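Local coordinates for aerolysin-like protein (Bombina maxima, PDB 6LH8), which belongs to the aerolysin family of pore-forming proteins and probably takes part in, or regulates, membrane pore formation in the endolysosomal pathway of a toad, at residues A3-E14 and I121-S129; D45-P55 and E135-G146. All coordinates share one frame; numbering follows the deposited sequence.

Contact 1 of 2, residues A3-E14 and I121-S129; sequences ASVTVLWDKEIE and ITSAPVEIS
Residues Ser4, Thr6 and Ile13, on the outermost strand of an antiparallel sheet, form hydrogen-bonded pairs with Ser129, Glu127 and Ser123, a good example of an edge strand that leaves its neighbour and comes back. The ladder first runs from Ser4 to Leu8, whose N gives a nearly straight bond to Pro125 O (2.9 Å, 172°). The chain then loops outward through an inverse gamma turn centred on Leu8 and a short 3-10 segment at Trp9 and Asp10. The break falls opposite Pro125, which has no N-H to offer. Pairing resumes where Ile13 N meets Ser123 O at 2.8 Å.

Side chains fill in around the loop. Leu8 crosses the Pro125 side chain at about a right angle, with CD1 3.9 Å from Pro125 CB, while Lys11 CB rests 3.6 Å from Pro125 CD. Val7 CG1 lies 3.3 Å above the plane of the Trp9 ring, over its centre, and also meets Ala124 CB. On the same face of the sheet Val5 splits its branches: CG1 touches Val126 CG1 at 3.5 Å, and CG2 touches Ile128 CD1 at 3.6 Å. A bend in the Ile128 chain (chi2 -49°) swings CD1 in to meet it. Glu12 extends its CG away from the backbone N (chi1 177°), laying the carboxylate across Thr122. A water donates to Glu12 OE1 and is hydrogen-bonded to Thr122 OG1, and the same OE1 forms a salt bridge with Lys71.

Strand 110-130 bonds on its other side to strand 133-154, so it separates strand 4-28 from the rest of the sheet. Ile66 and Leu68 of strand 65-68 pack on the face that carries Val5, Val7 and Ile128.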
loop_
_atom_site.group_PDB
_atom_site.type_symbol
_atom_site.label_atom_id
_atom_site.label_comp_id
_atom_site.label_asym_id
_atom_site.label_seq_id
_atom_site.Cartn_x
_atom_site.Cartn_y
_atom_site.Cartn_z
ATOM N N ALA A 3 -21.100 -5.585 13.366
ATOM C CA ALA A 3 -20.292 -5.881 14.534
ATOM C C ALA A 3 -19.759 -4.609 15.182
ATOM O O ALA A 3 -19.587 -3.572 14.530
ATOM C CB ALA A 3 -19.128 -6.789 14.153
ATOM N N SER A 4 -19.505 -4.694 16.490
ATOM C CA SER A 4 -18.636 -3.720 17.142
ATOM C C SER A 4 -17.196 -4.102 16.842
ATOM O O SER A 4 -16.842 -5.279 16.906
ATOM C CB SER A 4 -18.855 -3.705 18.655
ATOM O OG SER A 4 -20.156 -3.292 18.996
ATOM N N VAL A 5 -16.362 -3.118 16.511
ATOM C CA VAL A 5 -15.017 -3.395 16.007
ATOM C C VAL A 5 -14.001 -2.542 16.757
ATOM O O VAL A 5 -14.198 -1.332 16.908
ATOM C CB VAL A 5 -14.911 -3.125 14.494
ATOM C CG1 VAL A 5 -13.497 -3.415 14.011
ATOM C CG2 VAL A 5 -15.918 -3.949 13.724
ATOM N N THR A 6 -12.911 -3.165 17.215
ATOM C CA THR A 6 -11.778 -2.434 17.786
ATOM C C THR A 6 -10.490 -3.082 17.302
ATOM O O THR A 6 -10.256 -4.257 17.587
ATOM C CB THR A 6 -11.816 -2.448 19.316
ATOM O OG1 THR A 6 -12.989 -1.767 19.780
ATOM C CG2 THR A 6 -10.566 -1.776 19.888
ATOM N N VAL A 7 -9.658 -2.336 16.577
ATOM C CA VAL A 7 -8.379 -2.870 16.110
ATOM C C VAL A 7 -7.343 -2.643 17.201
ATOM O O VAL A 7 -7.255 -1.542 17.759
ATOM C CB VAL A 7 -7.942 -2.214 14.789
ATOM C CG1 VAL A 7 -6.618 -2.823 14.320
ATOM C CG2 VAL A 7 -9.002 -2.397 13.725
ATOM N N LEU A 8 -6.565 -3.691 17.519
ATOM C CA LEU A 8 -5.514 -3.606 18.541
ATOM C C LEU A 8 -4.200 -3.212 17.868
ATOM O O LEU A 8 -3.289 -4.019 17.664
ATOM C CB LEU A 8 -5.387 -4.917 19.304
ATOM C CG LEU A 8 -6.688 -5.565 19.817
ATOM C CD1 LEU A 8 -6.400 -6.777 20.678
ATOM C CD2 LEU A 8 -7.552 -4.552 20.580
ATOM N N TRP A 9 -4.102 -1.918 17.553
ATOM C CA TRP A 9 -2.947 -1.417 16.820
ATOM C C TRP A 9 -1.658 -1.581 17.612
ATOM O O TRP A 9 -0.580 -1.725 17.017
ATOM C CB TRP A 9 -3.161 0.051 16.461
ATOM C CG TRP A 9 -4.272 0.314 15.491
ATOM C CD1 TRP A 9 -5.391 1.069 15.712
ATOM C CD2 TRP A 9 -4.361 -0.150 14.134
ATOM N NE1 TRP A 9 -6.178 1.092 14.576
ATOM C CE2 TRP A 9 -5.564 0.356 13.596
ATOM C CE3 TRP A 9 -3.548 -0.953 13.329
ATOM C CZ2 TRP A 9 -5.970 0.089 12.286
ATOM C CZ3 TRP A 9 -3.951 -1.210 12.022
ATOM C CH2 TRP A 9 -5.151 -0.689 11.517
ATOM N N ASP A 10 -1.734 -1.575 18.954
ATOM C CA ASP A 10 -0.496 -1.759 19.704
ATOM C C ASP A 10 0.043 -3.177 19.591
ATOM O O ASP A 10 1.185 -3.421 20.002
ATOM C CB ASP A 10 -0.674 -1.383 21.183
ATOM C CG ASP A 10 -1.611 -2.308 21.932
ATOM O OD1 ASP A 10 -2.620 -2.758 21.348
ATOM O OD2 ASP A 10 -1.356 -2.561 23.127
ATOM N N LYS A 11 -0.742 -4.110 19.051
ATOM C CA LYS A 11 -0.310 -5.482 18.820
ATOM C C LYS A 11 0.096 -5.733 17.369
ATOM O O LYS A 11 0.229 -6.897 16.967
ATOM C CB LYS A 11 -1.416 -6.457 19.223
ATOM C CG LYS A 11 -1.705 -6.500 20.723
ATOM C CD LYS A 11 -0.490 -7.039 21.479
ATOM C CE LYS A 11 -0.742 -7.142 22.981
ATOM N NZ LYS A 11 0.532 -7.308 23.750
ATOM N N GLU A 12 0.296 -4.669 16.588
ATOM C CA GLU A 12 0.613 -4.791 15.167
ATOM C C GLU A 12 1.919 -5.548 14.951
ATOM O O GLU A 12 2.902 -5.343 15.670
ATOM C CB GLU A 12 0.711 -3.402 14.537
ATOM C CG GLU A 12 1.119 -3.412 13.068
ATOM C CD GLU A 12 0.976 -2.058 12.416
ATOM O OE1 GLU A 12 -0.170 -1.635 12.168
ATOM O OE2 GLU A 12 2.017 -1.421 12.148
ATOM N N ILE A 13 1.923 -6.419 13.940
ATOM C CA ILE A 13 3.085 -7.217 13.554
ATOM C C ILE A 13 3.677 -6.597 12.299
ATOM O O ILE A 13 2.947 -6.266 11.352
ATOM C CB ILE A 13 2.704 -8.687 13.298
ATOM C CG1 ILE A 13 2.199 -9.342 14.587
ATOM C CG2 ILE A 13 3.896 -9.464 12.675
ATOM C CD1 ILE A 13 1.484 -10.710 14.339
ATOM N N GLU A 14 5.003 -6.446 12.285
ATOM C CA GLU A 14 5.727 -5.994 11.100
ATOM C C GLU A 14 6.011 -7.219 10.240
ATOM O O GLU A 14 6.912 -8.008 10.535
ATOM C CB GLU A 14 7.010 -5.271 11.506
ATOM C CG GLU A 14 7.891 -4.812 10.356
ATOM C CD GLU A 14 9.187 -4.177 10.847
ATOM O OE1 GLU A 14 9.710 -4.616 11.898
ATOM O OE2 GLU A 14 9.670 -3.229 10.193
ATOM N N ILE A 121 4.087 -5.122 4.614
ATOM C CA ILE A 121 2.925 -5.862 5.103
ATOM C C ILE A 121 2.882 -5.728 6.618
ATOM O O ILE A 121 3.883 -5.960 7.298
ATOM C CB ILE A 121 2.951 -7.339 4.671
ATOM C CG1 ILE A 121 2.945 -7.453 3.142
ATOM C CG2 ILE A 121 1.736 -8.074 5.225
ATOM C CD1 ILE A 121 3.241 -8.854 2.640
ATOM N N THR A 122 1.728 -5.325 7.145
ATOM C CA THR A 122 1.508 -5.288 8.583
ATOM C C THR A 122 0.186 -5.980 8.878
ATOM O O THR A 122 -0.669 -6.115 8.002
ATOM C CB THR A 122 1.478 -3.857 9.128
ATOM O OG1 THR A 122 0.462 -3.097 8.441
ATOM C CG2 THR A 122 2.841 -3.189 8.948
ATOM N N SER A 123 0.035 -6.453 10.111
ATOM C CA SER A 123 -1.184 -7.155 10.489
ATOM C C SER A 123 -1.481 -6.854 11.954
ATOM O O SER A 123 -0.570 -6.545 12.725
ATOM C CB SER A 123 -1.059 -8.665 10.248
ATOM O OG SER A 123 0.081 -9.207 10.902
ATOM N N ALA A 124 -2.761 -6.916 12.333
ATOM C CA ALA A 124 -3.113 -6.601 13.717
ATOM C C ALA A 124 -4.371 -7.362 14.116
ATOM O O ALA A 124 -5.178 -7.721 13.255
ATOM C CB ALA A 124 -3.327 -5.093 13.920
ATOM N N PRO A 125 -4.547 -7.643 15.411
ATOM C CA PRO A 125 -5.796 -8.265 15.868
ATOM C C PRO A 125 -6.973 -7.306 15.774
ATOM O O PRO A 125 -6.838 -6.093 15.924
ATOM C CB PRO A 125 -5.507 -8.624 17.335
ATOM C CG PRO A 125 -4.010 -8.427 17.528
ATOM C CD PRO A 125 -3.619 -7.383 16.527
ATOM N N VAL A 126 -8.149 -7.866 15.518
ATOM C CA VAL A 126 -9.377 -7.076 15.447
ATOM C C VAL A 126 -10.394 -7.743 16.356
ATOM O O VAL A 126 -10.841 -8.864 16.078
ATOM C CB VAL A 126 -9.918 -6.947 14.019
ATOM C CG1 VAL A 126 -11.105 -6.008 14.015
ATOM C CG2 VAL A 126 -8.828 -6.413 13.068
ATOM N N GLU A 127 -10.757 -7.073 17.446
ATOM C CA GLU A 127 -11.765 -7.621 18.336
ATOM C C GLU A 127 -13.146 -7.294 17.774
ATOM O O GLU A 127 -13.454 -6.133 17.487
ATOM C CB GLU A 127 -11.562 -7.100 19.766
ATOM C CG GLU A 127 -10.317 -7.722 20.406
ATOM C CD GLU A 127 -10.115 -7.353 21.864
ATOM O OE1 GLU A 127 -10.690 -6.340 22.310
ATOM O OE2 GLU A 127 -9.371 -8.079 22.559
ATOM N N ILE A 128 -13.942 -8.340 17.544
ATOM C CA ILE A 128 -15.258 -8.252 16.924
ATOM C C ILE A 128 -16.271 -8.730 17.945
ATOM O O ILE A 128 -16.051 -9.745 18.605
ATOM C CB ILE A 128 -15.336 -9.131 15.657
ATOM C CG1 ILE A 128 -14.365 -8.632 14.581
ATOM C CG2 ILE A 128 -16.775 -9.255 15.152
ATOM C CD1 ILE A 128 -14.450 -7.174 14.338
ATOM N N SER A 129 -17.387 -8.026 18.068
ATOM C CA SER A 129 -18.509 -8.574 18.811
ATOM C C SER A 129 -19.782 -8.342 18.012
ATOM O O SER A 129 -19.996 -7.250 17.480
ATOM C CB SER A 129 -18.616 -7.954 20.204
ATOM O OG SER A 129 -19.137 -6.650 20.133
HETATM O O HOH W 1 -22.027 -5.616 19.085
HETATM O O HOH W 2 -1.309 -1.221 9.548
#

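Contact 2 of 2, residues D45-P55 and E135-G146; sequences DRTITHNITLP and ETATYICQSQSG
Two groups of Asn51 grip Ile140 O: the backbone N at 2.8 Å and the side-chain ND2 at 3.2 Å. The first lies in the carbonyl plane, the second 59° out of it, so neither donor displaces the other. Asn51 ND2 also reaches Gln142 OE1 at 3.1 Å, bridging two residues of the facing strand, while Asn51 OD1 is held by Ser90. Thr138 O is shared in a similar way. Thr53 N bonds it along the ladder, and Thr53 OG1, set between its own N and carbonyl carbon (chi1 58°), adds a bond of 3.0 Å.

On the other face His50 and Tyr139 lie side by side, meeting rim to rim with their planes 22° apart. A bond of 2.6 Å joins His50 ND1 to Tyr139 OH. Ile48 CG2 packs against Cys141 SG nearby. At the Arg46–Thr47 end of the contact, the extended Gln144 side chain runs alongside Thr47, pointing the same way, and its OE1 accepts the Thr47 N-H at 2.9 Å from above the amide plane. Arg46, fully extended, bonds through NE to Gln144 O at 2.8 Å, with Gly146 N over one face of its guanidinium.

Side-chain groups thus reinforce the regular ladder from Thr49 to Thr53 and take over from backbone pairing at Thr47, while Glu93 bonds His50 NE2, so both ring nitrogens are held.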
loop_
_atom_site.group_PDB
_atom_site.type_symbol
_atom_site.label_atom_id
_atom_site.label_comp_id
_atom_site.label_asym_id
_atom_site.label_seq_id
_atom_site.Cartn_x
_atom_site.Cartn_y
_atom_site.Cartn_z
ATOM N N ASP A 45 0.930 3.283 -10.830
ATOM C CA ASP A 45 -0.145 2.921 -9.924
ATOM C C ASP A 45 0.441 2.625 -8.550
ATOM O O ASP A 45 1.482 1.973 -8.438
ATOM C CB ASP A 45 -0.901 1.702 -10.444
ATOM C CG ASP A 45 -1.832 2.041 -11.586
ATOM O OD1 ASP A 45 -2.033 3.246 -11.868
ATOM O OD2 ASP A 45 -2.365 1.098 -12.198
ATOM N N ARG A 46 -0.215 3.141 -7.513
ATOM C CA ARG A 46 0.168 2.922 -6.124
ATOM C C ARG A 46 -1.043 2.363 -5.394
ATOM O O ARG A 46 -2.145 2.904 -5.520
ATOM C CB ARG A 46 0.655 4.222 -5.471
ATOM C CG ARG A 46 0.837 4.119 -3.970
ATOM C CD ARG A 46 1.307 5.441 -3.384
ATOM N NE ARG A 46 1.534 5.350 -1.951
ATOM C CZ ARG A 46 1.627 6.401 -1.151
ATOM N NH1 ARG A 46 1.510 7.616 -1.661
ATOM N NH2 ARG A 46 1.836 6.236 0.148
ATOM N N THR A 47 -0.861 1.258 -4.668
ATOM C CA THR A 47 -1.993 0.612 -4.028
ATOM C C THR A 47 -1.716 0.347 -2.560
ATOM O O THR A 47 -0.563 0.196 -2.132
ATOM C CB THR A 47 -2.355 -0.715 -4.688
ATOM O OG1 THR A 47 -1.256 -1.616 -4.554
ATOM C CG2 THR A 47 -2.674 -0.516 -6.171
ATOM N N ILE A 48 -2.805 0.290 -1.803
ATOM C CA ILE A 48 -2.826 -0.265 -0.460
ATOM C C ILE A 48 -3.953 -1.285 -0.440
ATOM O O ILE A 48 -5.073 -0.979 -0.857
ATOM C CB ILE A 48 -3.053 0.814 0.616
ATOM C CG1 ILE A 48 -1.940 1.867 0.583
ATOM C CG2 ILE A 48 -3.191 0.164 1.986
ATOM C CD1 ILE A 48 -2.093 2.969 1.644
ATOM N N THR A 49 -3.669 -2.492 0.012
ATOM C CA THR A 49 -4.695 -3.524 0.058
ATOM C C THR A 49 -5.016 -3.848 1.509
ATOM O O THR A 49 -4.106 -4.112 2.302
ATOM C CB THR A 49 -4.257 -4.770 -0.701
ATOM O OG1 THR A 49 -4.117 -4.442 -2.095
ATOM C CG2 THR A 49 -5.309 -5.868 -0.569
ATOM N N HIS A 50 -6.304 -3.824 1.845
ATOM C CA HIS A 50 -6.784 -4.093 3.197
ATOM C C HIS A 50 -7.540 -5.412 3.223
ATOM O O HIS A 50 -8.461 -5.612 2.431
ATOM C CB HIS A 50 -7.698 -2.967 3.673
ATOM C CG HIS A 50 -7.077 -1.607 3.575
ATOM N ND1 HIS A 50 -6.233 -1.100 4.537
ATOM C CD2 HIS A 50 -7.184 -0.652 2.619
ATOM C CE1 HIS A 50 -5.846 0.114 4.179
ATOM N NE2 HIS A 50 -6.417 0.411 3.025
ATOM N N ASN A 51 -7.192 -6.287 4.164
ATOM C CA ASN A 51 -7.809 -7.603 4.247
ATOM C C ASN A 51 -8.257 -7.891 5.668
ATOM O O ASN A 51 -7.644 -7.429 6.629
ATOM C CB ASN A 51 -6.833 -8.691 3.803
ATOM C CG ASN A 51 -6.121 -8.325 2.528
ATOM O OD1 ASN A 51 -6.565 -8.706 1.455
ATOM N ND2 ASN A 51 -5.019 -7.545 2.636
ATOM N N ILE A 52 -9.324 -8.678 5.796
ATOM C CA ILE A 52 -9.759 -9.187 7.090
ATOM C C ILE A 52 -9.827 -10.704 6.986
ATOM O O ILE A 52 -10.254 -11.243 5.962
ATOM C CB ILE A 52 -11.101 -8.570 7.553
ATOM C CG1 ILE A 52 -11.295 -8.773 9.054
ATOM C CG2 ILE A 52 -12.305 -9.090 6.765
ATOM C CD1 ILE A 52 -10.432 -7.829 9.902
ATOM N N THR A 53 -9.292 -11.387 7.996
ATOM C CA THR A 53 -9.233 -12.846 8.019
ATOM C C THR A 53 -9.829 -13.319 9.336
ATOM O O THR A 53 -9.652 -12.665 10.363
ATOM C CB THR A 53 -7.794 -13.379 7.868
ATOM O OG1 THR A 53 -6.951 -12.870 8.909
ATOM C CG2 THR A 53 -7.196 -12.975 6.516
ATOM N N LEU A 54 -10.569 -14.431 9.298
ATOM C CA LEU A 54 -11.178 -14.960 10.510
ATOM C C LEU A 54 -10.742 -16.395 10.732
ATOM O O LEU A 54 -10.385 -17.087 9.769
ATOM C CB LEU A 54 -12.711 -14.912 10.441
ATOM C CG LEU A 54 -13.365 -13.596 10.849
ATOM C CD1 LEU A 54 -13.223 -12.569 9.715
ATOM C CD2 LEU A 54 -14.843 -13.768 11.260
ATOM N N PRO A 55 -10.736 -16.884 11.968
ATOM C CA PRO A 55 -10.474 -18.300 12.214
ATOM C C PRO A 55 -11.422 -19.171 11.388
ATOM O O PRO A 55 -12.572 -18.802 11.131
ATOM C CB PRO A 55 -10.713 -18.465 13.713
ATOM C CG PRO A 55 -10.388 -17.110 14.283
ATOM C CD PRO A 55 -10.944 -16.142 13.243
ATOM N N GLU A 135 -15.108 -12.549 18.759
ATOM C CA GLU A 135 -14.067 -13.143 17.936
ATOM C C GLU A 135 -12.897 -12.176 17.869
ATOM O O GLU A 135 -13.073 -10.967 17.985
ATOM C CB GLU A 135 -14.577 -13.449 16.517
ATOM C CG GLU A 135 -13.548 -14.163 15.640
ATOM C CD GLU A 135 -13.196 -15.515 16.199
ATOM O OE1 GLU A 135 -12.280 -15.596 17.046
ATOM O OE2 GLU A 135 -13.864 -16.507 15.825
ATOM N N THR A 136 -11.696 -12.706 17.683
ATOM C CA THR A 136 -10.553 -11.861 17.360
ATOM C C THR A 136 -10.130 -12.228 15.943
ATOM O O THR A 136 -9.558 -13.297 15.716
ATOM C CB THR A 136 -9.423 -12.043 18.363
ATOM O OG1 THR A 136 -9.914 -11.763 19.682
ATOM C CG2 THR A 136 -8.277 -11.098 18.033
ATOM N N ALA A 137 -10.461 -11.357 14.990
ATOM C CA ALA A 137 -10.040 -11.527 13.609
ATOM C C ALA A 137 -8.633 -10.958 13.439
ATOM O O ALA A 137 -8.022 -10.455 14.388
ATOM C CB ALA A 137 -11.049 -10.862 12.670
ATOM N N THR A 138 -8.097 -11.044 12.223
ATOM C CA THR A 138 -6.787 -10.478 11.914
ATOM C C THR A 138 -6.893 -9.594 10.681
ATOM O O THR A 138 -7.372 -10.033 9.630
ATOM C CB THR A 138 -5.737 -11.568 11.675
ATOM O OG1 THR A 138 -5.607 -12.367 12.854
ATOM C CG2 THR A 138 -4.382 -10.926 11.372
ATOM N N TYR A 139 -6.447 -8.352 10.820
ATOM C CA TYR A 139 -6.411 -7.375 9.738
ATOM C C TYR A 139 -5.025 -7.395 9.119
ATOM O O TYR A 139 -4.028 -7.506 9.835
ATOM C CB TYR A 139 -6.742 -5.970 10.273
ATOM C CG TYR A 139 -6.308 -4.845 9.355
ATOM C CD1 TYR A 139 -7.071 -4.499 8.235
ATOM C CD2 TYR A 139 -5.136 -4.126 9.603
ATOM C CE1 TYR A 139 -6.661 -3.462 7.377
ATOM C CE2 TYR A 139 -4.725 -3.093 8.757
ATOM C CZ TYR A 139 -5.494 -2.766 7.650
ATOM O OH TYR A 139 -5.090 -1.735 6.814
ATOM N N ILE A 140 -4.963 -7.321 7.791
ATOM C CA ILE A 140 -3.704 -7.323 7.053
ATOM C C ILE A 140 -3.704 -6.135 6.102
ATOM O O ILE A 140 -4.681 -5.910 5.372
ATOM C CB ILE A 140 -3.497 -8.632 6.260
ATOM C CG1 ILE A 140 -3.552 -9.865 7.174
ATOM C CG2 ILE A 140 -2.170 -8.590 5.509
ATOM C CD1 ILE A 140 -3.741 -11.179 6.414
ATOM N N CYS A 141 -2.610 -5.372 6.120
ATOM C CA CYS A 141 -2.404 -4.217 5.256
ATOM C C CYS A 141 -1.189 -4.477 4.371
ATOM O O CYS A 141 -0.091 -4.697 4.876
ATOM C CB CYS A 141 -2.171 -2.945 6.080
ATOM S SG CYS A 141 -2.058 -1.482 5.020
ATOM N N GLN A 142 -1.384 -4.471 3.062
ATOM C CA GLN A 142 -0.282 -4.569 2.099
ATOM C C GLN A 142 -0.164 -3.205 1.446
ATOM O O GLN A 142 -0.983 -2.859 0.591
ATOM C CB GLN A 142 -0.542 -5.651 1.063
ATOM C CG GLN A 142 -0.397 -7.047 1.611
ATOM C CD GLN A 142 -1.568 -7.941 1.286
ATOM O OE1 GLN A 142 -2.597 -7.493 0.768
ATOM N NE2 GLN A 142 -1.422 -9.225 1.598
ATOM N N SER A 143 0.844 -2.429 1.850
ATOM C CA SER A 143 0.951 -1.039 1.419
ATOM C C SER A 143 2.171 -0.793 0.538
ATOM O O SER A 143 3.196 -1.477 0.633
ATOM C CB SER A 143 0.989 -0.069 2.617
ATOM O OG SER A 143 1.921 -0.498 3.588
ATOM N N GLN A 144 2.034 0.211 -0.327
ATOM C CA GLN A 144 3.105 0.716 -1.171
ATOM C C GLN A 144 3.255 2.207 -0.913
ATOM O O GLN A 144 2.255 2.931 -0.839
ATOM C CB GLN A 144 2.805 0.489 -2.660
ATOM C CG GLN A 144 2.467 -0.947 -3.057
ATOM C CD GLN A 144 2.179 -1.075 -4.539
ATOM O OE1 GLN A 144 1.680 -0.139 -5.164
ATOM N NE2 GLN A 144 2.494 -2.237 -5.114
ATOM N N SER A 145 4.492 2.665 -0.769
ATOM C CA SER A 145 4.775 4.081 -0.605
ATOM C C SER A 145 4.849 4.784 -1.960
ATOM O O SER A 145 4.795 4.161 -3.021
ATOM C CB SER A 145 6.090 4.276 0.135
ATOM O OG SER A 145 7.188 4.114 -0.762
ATOM N N GLY A 146 4.972 6.112 -1.907
ATOM C CA GLY A 146 5.331 6.865 -3.094
ATOM C C GLY A 146 6.713 6.493 -3.593
ATOM O O GLY A 146 7.564 5.989 -2.854
HETATM O O HOH W 3 0.741 -0.857 -7.754
HETATM O O HOH W 4 1.324 3.963 1.896
HETATM O O HOH W 5 -0.448 -3.011 -2.113
#

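Both contacts belong to one five-stranded antiparallel sheet, and the direct neighbours 110-130 and 133-154 join them: Val126 O is 2.7 Å from Ala137 N, probably a hydrogen bond, and Val126 also packs against Tyr139. Contact 1 is a surface contact, about 17 Å from the centre of the chain to its own centre, where an interrupted edge strand relies on backbone bonds and apolar side-chain contacts. Contact 2 lies nearer the middle, about 8 Å from that centre, and is partly buried; its pairing is regular from Thr49 to Thr53 and has no looped-out stretch, though it loosens toward Thr47, and it carries a richer set of side-chain hydrogen bonds. Position and chemistry thus change together.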